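Local coordinates for NAD-dependent aldehyde dehydrogenase (Sinorhizobium meliloti, PDB 3U4J) that catalyses the NAD-dependent oxidation of aldehydes, as a member of the aldehyde dehydrogenase family that assembles into a tetramer, at the interface of chains A and B. Sequence-based numbering; all coordinates share one arbitrary frame. Chains: chain A/B, NAD-dependent aldehyde dehydrogenase.

Contact 1: the interface of chains A and B. Residues chain A 146, 149, 155-157, 494-495; chain B 463, 465-467.
The side-chain hydroxyl OG1 of B:Thr463 meets the imidazole NE2 of A:His495 at 2.9 Å, in the plane of the ring at its edge. The bond is nearly straight, 169° at the hydrogen, and either partner could be the donor. With a chi1 of 57° the hydroxyl sits between its own backbone N and carbonyl carbon, leaving CG2 to pack beside CD2 of the imidazole. A second, weak bond reaches OG1 from the backbone N of B:Leu466 at 3.5 Å and ties the hydroxyl to its own loop. Threonine suits this place because it offers a hydroxyl and a methyl from one branch point.

B:Leu466 is the apolar wedge, its forked end held between two histidines. CD1 lies over a face of the A:His146 ring, nearest to the CD2 carbon at 3.6 Å, while CD2 covers a face of A:His495, 3.7 Å from CE1. Each methyl is offset toward the rim of its ring, and the branched tip of leucine is what lets one residue serve both. Histidine offers each methyl a flat face and, in A:His495, also an edge nitrogen to the threonine. The leucine and A:His495 approach tip to tip, whereas A:His146 and the leucine run past each other in opposite directions. Farther along, B:Pro467 sets its ring carbon CD 3.6 Å from CG2 of A:Val157, two compact groups meeting end to end.

The chain A surface combines strands 143-146, 153-161 and 489-497, the last carrying A:His495 near its end. These belong to the oligomerisation arm typical of the family, and a loop of chain B, residues 463 to 467, packs against it.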
ATOM      1  N   HIS A 146       8.470   3.953   9.720  1.00 11.08           N
ATOM      2  CA  HIS A 146       7.784   5.081  10.286  1.00 11.21           C
ATOM      3  C   HIS A 146       8.888   6.028  10.741  1.00 11.52           C
ATOM      4  O   HIS A 146       9.528   5.813  11.766  1.00 12.13           O
ATOM      5  CB  HIS A 146       6.900   4.587  11.433  1.00 10.96           C
ATOM      6  CG  HIS A 146       5.828   3.633  10.980  1.00  9.71           C
ATOM      7  ND1 HIS A 146       4.586   4.059  10.551  1.00 11.90           N
ATOM      8  CD2 HIS A 146       5.828   2.287  10.848  1.00 10.57           C
ATOM      9  CE1 HIS A 146       3.862   3.012  10.193  1.00 12.57           C
ATOM     10  NE2 HIS A 146       4.582   1.921  10.380  1.00 10.35           N
ATOM     11  N   ILE A 149       8.119   9.262  14.029  1.00 16.21           N
ATOM     12  CA  ILE A 149       7.725   9.025  15.435  1.00 16.71           C
ATOM     13  C   ILE A 149       8.766   9.547  16.455  1.00 18.08           C
ATOM     14  O   ILE A 149       8.983   8.931  17.531  1.00 18.69           O
ATOM     15  CB  ILE A 149       7.371   7.536  15.707  1.00 16.24           C
ATOM     16  CG1 ILE A 149       8.588   6.626  15.408  1.00 15.34           C
ATOM     17  CG2 ILE A 149       6.072   7.142  14.871  1.00 16.59           C
ATOM     18  CD1 ILE A 149       8.458   5.194  15.883  1.00 14.94           C
ATOM     19  N   GLY A 155      10.570   3.679  13.544  1.00 13.88           N
ATOM     20  CA  GLY A 155       9.669   2.532  13.604  1.00 12.62           C
ATOM     21  C   GLY A 155       9.889   1.639  12.393  1.00 12.27           C
ATOM     22  O   GLY A 155      10.008   2.121  11.262  1.00 11.85           O
ATOM     23  N   LEU A 156       9.983   0.344  12.632  1.00 11.98           N
ATOM     24  CA  LEU A 156      10.096  -0.622  11.560  1.00 12.88           C
ATOM     25  C   LEU A 156       9.010  -1.647  11.750  1.00 13.46           C
ATOM     26  O   LEU A 156       8.704  -2.052  12.877  1.00 15.63           O
ATOM     27  CB  LEU A 156      11.445  -1.336  11.576  1.00 12.47           C
ATOM     28  CG  LEU A 156      12.717  -0.483  11.569  1.00 13.24           C
ATOM     29  CD1 LEU A 156      13.942  -1.389  11.706  1.00 13.09           C
ATOM     30  CD2 LEU A 156      12.821   0.394  10.315  1.00 10.13           C
ATOM     31  N   VAL A 157       8.389  -2.029  10.647  1.00 12.70           N
ATOM     32  CA  VAL A 157       7.542  -3.192  10.634  1.00 11.39           C
ATOM     33  C   VAL A 157       8.208  -4.153   9.662  1.00 11.32           C
ATOM     34  O   VAL A 157       8.319  -3.861   8.460  1.00 11.17           O
ATOM     35  CB  VAL A 157       6.106  -2.858  10.227  1.00 10.81           C
ATOM     36  CG1 VAL A 157       5.251  -4.117  10.268  1.00 11.68           C
ATOM     37  CG2 VAL A 157       5.535  -1.777  11.168  1.00 12.53           C
ATOM     38  N   VAL A 494       8.837  -2.966  15.342  1.00 13.84           N
ATOM     39  CA  VAL A 494      10.060  -2.648  16.089  1.00 13.11           C
ATOM     40  C   VAL A 494      10.114  -1.156  16.353  1.00 13.56           C
ATOM     41  O   VAL A 494      10.124  -0.357  15.415  1.00 14.28           O
ATOM     42  CB  VAL A 494      11.355  -3.043  15.316  1.00 13.58           C
ATOM     43  CG1 VAL A 494      12.603  -2.889  16.203  1.00 14.11           C
ATOM     44  CG2 VAL A 494      11.253  -4.443  14.744  1.00 11.16           C
ATOM     45  N   HIS A 495      10.130  -0.794  17.633  1.00 12.58           N
ATOM     46  CA  HIS A 495      10.430   0.557  18.049  1.00 13.27           C
ATOM     47  C   HIS A 495      11.935   0.647  18.356  1.00 13.69           C
ATOM     48  O   HIS A 495      12.416   0.054  19.321  1.00 13.48           O
ATOM     49  CB  HIS A 495       9.576   0.935  19.271  1.00 12.56           C
ATOM     50  CG  HIS A 495       8.121   1.122  18.958  1.00 13.31           C
ATOM     51  ND1 HIS A 495       7.216   0.081  18.957  1.00 13.65           N
ATOM     52  CD2 HIS A 495       7.418   2.234  18.626  1.00 13.39           C
ATOM     53  CE1 HIS A 495       6.014   0.547  18.661  1.00 16.24           C
ATOM     54  NE2 HIS A 495       6.109   1.852  18.461  1.00 13.89           N
TER
ATOM     55  N   THR B 463       3.638   3.087  20.153  1.00 18.91           N
ATOM     56  CA  THR B 463       2.911   4.162  19.483  1.00 18.50           C
ATOM     57  C   THR B 463       1.627   3.590  18.884  1.00 17.91           C
ATOM     58  O   THR B 463       1.572   2.396  18.555  1.00 18.16           O
ATOM     59  CB  THR B 463       3.734   4.726  18.325  1.00 19.34           C
ATOM     60  OG1 THR B 463       4.037   3.652  17.427  1.00 20.16           O
ATOM     61  CG2 THR B 463       5.046   5.353  18.829  1.00 18.28           C
ATOM     62  N   GLU B 465       0.782   4.255  15.970  1.00 14.81           N
ATOM     63  CA  GLU B 465       1.117   4.157  14.544  1.00 14.72           C
ATOM     64  C   GLU B 465       1.562   2.759  14.127  1.00 14.52           C
ATOM     65  O   GLU B 465       1.414   2.387  12.958  1.00 13.65           O
ATOM     66  CB  GLU B 465       2.218   5.152  14.167  1.00 14.68           C
ATOM     67  CG  GLU B 465       1.793   6.606  14.064  1.00 15.64           C
ATOM     68  CD  GLU B 465       1.670   7.343  15.395  1.00 17.34           C
ATOM     69  OE1 GLU B 465       1.408   8.573  15.365  1.00 16.74           O
ATOM     70  OE2 GLU B 465       1.828   6.717  16.460  1.00 16.53           O
ATOM     71  N   LEU B 466       2.112   2.000  15.083  1.00 13.67           N
ATOM     72  CA  LEU B 466       2.690   0.683  14.803  1.00 14.03           C
ATOM     73  C   LEU B 466       1.839  -0.501  15.299  1.00 13.91           C
ATOM     74  O   LEU B 466       1.240  -0.427  16.380  1.00 13.92           O
ATOM     75  CB  LEU B 466       4.125   0.589  15.371  1.00 14.23           C
ATOM     76  CG  LEU B 466       5.269   1.043  14.453  1.00 13.81           C
ATOM     77  CD1 LEU B 466       5.337   2.570  14.383  1.00 13.28           C
ATOM     78  CD2 LEU B 466       6.586   0.474  14.980  1.00 12.92           C
ATOM     79  N   PRO B 467       1.794  -1.601  14.510  1.00 13.56           N
ATOM     80  CA  PRO B 467       0.982  -2.775  14.854  1.00 13.53           C
ATOM     81  C   PRO B 467       1.557  -3.579  16.028  1.00 13.77           C
ATOM     82  O   PRO B 467       2.759  -3.530  16.280  1.00 12.84           O
ATOM     83  CB  PRO B 467       1.040  -3.625  13.582  1.00 12.97           C
ATOM     84  CG  PRO B 467       2.419  -3.325  13.017  1.00 13.83           C
ATOM     85  CD  PRO B 467       2.571  -1.819  13.266  1.00 13.68           C
TER

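Contact 2: the interface of chains A and B. Residues chain A 293-294, 297, 331, 343; chain B 504.
The indole of B:Trp504 lies against the phenol ring of A:Tyr294, the two flat groups making the apolar centre of the contact. The phenol and the five-membered ring are stacked with centroids 4.0 Å apart and planes inclined by 20°. The overlap is offset: CD1 of the tyrosine stands over the indole toward its rim, 3.3 Å from CD1 of the tryptophan. In both residues CG is anti to the backbone N and beside the carbonyl carbon (chi1 -173° for the tyrosine, 179° for the tryptophan), torsions that turn the two rings toward each other across the contact, although the side chains cross obliquely. Tyrosine and tryptophan suit this place because two flat aromatic groups give broad stacking where nothing polar is bonded across.

The larger half of the indole continues the packing along helix 285-297. CA of A:Tyr294 lies over the face of the six-membered ring, so the helix backbone itself serves as a platform. From the same side of the indole but past its rim, CB of A:Tyr297 approaches CH2 at 3.7 Å. CG2 of A:Val331 supports CH2 from the opposite face at 4.0 Å, and CG1 of A:Ile343 abuts it near the edge at 4.1 Å. Branched aliphatic residues suit this end, since their methyl and methylene groups fit round a flat aromatic corner. An alanine in place of B:Trp504 would probably leave the phenol face without its stacking partner and open a gap between the helix and A:Val331, weakening the hold on the chain B tail.

Toward the polar rim, no nitrogen or oxygen of one chain comes within bonding reach of the other, so shape and ring contact carry the attachment. On the side of the tyrosine, the backbone O of A:Ala293 stands above and just outside the rim of the six-membered ring, 4.0 Å from CZ3, and the indole NE1 lies 3.4 Å from CD1 of A:Tyr294.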
ATOM      1  N   ALA A 293     -25.548 -22.171 -16.687  1.00 10.79           N
ATOM      2  CA  ALA A 293     -25.118 -23.524 -17.028  1.00 10.33           C
ATOM      3  C   ALA A 293     -23.672 -23.750 -16.536  1.00 11.11           C
ATOM      4  O   ALA A 293     -23.383 -24.726 -15.847  1.00 11.08           O
ATOM      5  CB  ALA A 293     -25.200 -23.729 -18.540  1.00  8.99           C
ATOM      6  N   TYR A 294     -22.761 -22.858 -16.931  1.00 10.72           N
ATOM      7  CA  TYR A 294     -21.363 -22.939 -16.496  1.00 10.49           C
ATOM      8  C   TYR A 294     -21.255 -22.987 -14.968  1.00 10.10           C
ATOM      9  O   TYR A 294     -20.530 -23.801 -14.417  1.00 11.60           O
ATOM     10  CB  TYR A 294     -20.602 -21.715 -17.019  1.00 10.00           C
ATOM     11  CG  TYR A 294     -19.093 -21.738 -16.789  1.00 11.84           C
ATOM     12  CD1 TYR A 294     -18.383 -22.948 -16.650  1.00 11.68           C
ATOM     13  CD2 TYR A 294     -18.368 -20.546 -16.747  1.00 12.86           C
ATOM     14  CE1 TYR A 294     -16.983 -22.956 -16.434  1.00 12.20           C
ATOM     15  CE2 TYR A 294     -16.964 -20.546 -16.555  1.00 13.02           C
ATOM     16  CZ  TYR A 294     -16.290 -21.743 -16.402  1.00 11.83           C
ATOM     17  OH  TYR A 294     -14.920 -21.723 -16.239  1.00 11.61           O
ATOM     18  N   TYR A 297     -22.688 -26.518 -13.672  1.00 10.32           N
ATOM     19  CA  TYR A 297     -22.098 -27.716 -14.279  1.00 10.36           C
ATOM     20  C   TYR A 297     -20.569 -27.804 -14.243  1.00 10.16           C
ATOM     21  O   TYR A 297     -20.000 -28.884 -14.440  1.00 11.00           O
ATOM     22  CB  TYR A 297     -22.580 -27.861 -15.717  1.00 10.37           C
ATOM     23  CG  TYR A 297     -24.090 -27.923 -15.828  1.00 10.56           C
ATOM     24  CD1 TYR A 297     -24.841 -28.601 -14.864  1.00 13.04           C
ATOM     25  CD2 TYR A 297     -24.771 -27.308 -16.896  1.00 11.58           C
ATOM     26  CE1 TYR A 297     -26.232 -28.648 -14.940  1.00 13.39           C
ATOM     27  CE2 TYR A 297     -26.177 -27.382 -16.993  1.00 11.80           C
ATOM     28  CZ  TYR A 297     -26.879 -28.059 -16.004  1.00 12.49           C
ATOM     29  OH  TYR A 297     -28.245 -28.160 -16.055  1.00 14.53           O
ATOM     30  N   VAL A 331     -25.258 -30.058 -23.836  1.00 15.73           N
ATOM     31  CA  VAL A 331     -23.901 -30.089 -23.269  1.00 15.16           C
ATOM     32  C   VAL A 331     -23.329 -31.506 -23.056  1.00 14.27           C
ATOM     33  O   VAL A 331     -23.964 -32.382 -22.435  1.00 13.72           O
ATOM     34  CB  VAL A 331     -23.788 -29.218 -21.967  1.00 15.50           C
ATOM     35  CG1 VAL A 331     -24.615 -29.792 -20.817  1.00 15.44           C
ATOM     36  CG2 VAL A 331     -22.313 -29.074 -21.566  1.00 15.84           C
ATOM     37  N   ILE A 343     -18.433 -31.957 -19.063  1.00  9.96           N
ATOM     38  CA  ILE A 343     -18.800 -32.314 -17.703  1.00  9.99           C
ATOM     39  C   ILE A 343     -18.402 -33.778 -17.484  1.00 10.40           C
ATOM     40  O   ILE A 343     -18.754 -34.634 -18.276  1.00  9.91           O
ATOM     41  CB  ILE A 343     -20.320 -32.168 -17.441  1.00 10.28           C
ATOM     42  CG1 ILE A 343     -20.821 -30.757 -17.763  1.00 10.45           C
ATOM     43  CG2 ILE A 343     -20.692 -32.567 -15.967  1.00 11.39           C
ATOM     44  CD1 ILE A 343     -22.318 -30.683 -17.896  1.00  9.00           C
TER
ATOM     45  N   TRP B 504     -19.239 -20.243 -22.297  1.00 18.27           N
ATOM     46  CA  TRP B 504     -18.711 -21.551 -21.938  1.00 18.83           C
ATOM     47  C   TRP B 504     -19.180 -22.585 -22.957  1.00 19.84           C
ATOM     48  O   TRP B 504     -18.382 -23.368 -23.466  1.00 20.08           O
ATOM     49  CB  TRP B 504     -19.204 -21.933 -20.539  1.00 17.99           C
ATOM     50  CG  TRP B 504     -18.765 -23.276 -20.018  1.00 18.46           C
ATOM     51  CD1 TRP B 504     -17.489 -23.678 -19.751  1.00 17.47           C
ATOM     52  CD2 TRP B 504     -19.620 -24.371 -19.622  1.00 16.86           C
ATOM     53  NE1 TRP B 504     -17.491 -24.961 -19.241  1.00 18.85           N
ATOM     54  CE2 TRP B 504     -18.788 -25.406 -19.158  1.00 17.07           C
ATOM     55  CE3 TRP B 504     -21.005 -24.571 -19.639  1.00 17.39           C
ATOM     56  CZ2 TRP B 504     -19.290 -26.619 -18.691  1.00 18.27           C
ATOM     57  CZ3 TRP B 504     -21.513 -25.787 -19.177  1.00 17.81           C
ATOM     58  CH2 TRP B 504     -20.653 -26.791 -18.707  1.00 18.07           C
TER

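Contacts 1 and 2 share no residue, and their centres are about 52 Å apart, yet both join the same two chains. The C-terminal segment connects them in sequence: strand 489-497 of chain A supplies part of contact 1, while in contact 2 the chain B tail, a few residues beyond its own copy of that strand, reaches chain A. By the two-fold symmetry each contact has a twin with the chains exchanged, so each subunit both offers its arm to its partner and extends its tail onto it. This reciprocal exchange probably steadies the pair within the tetramer.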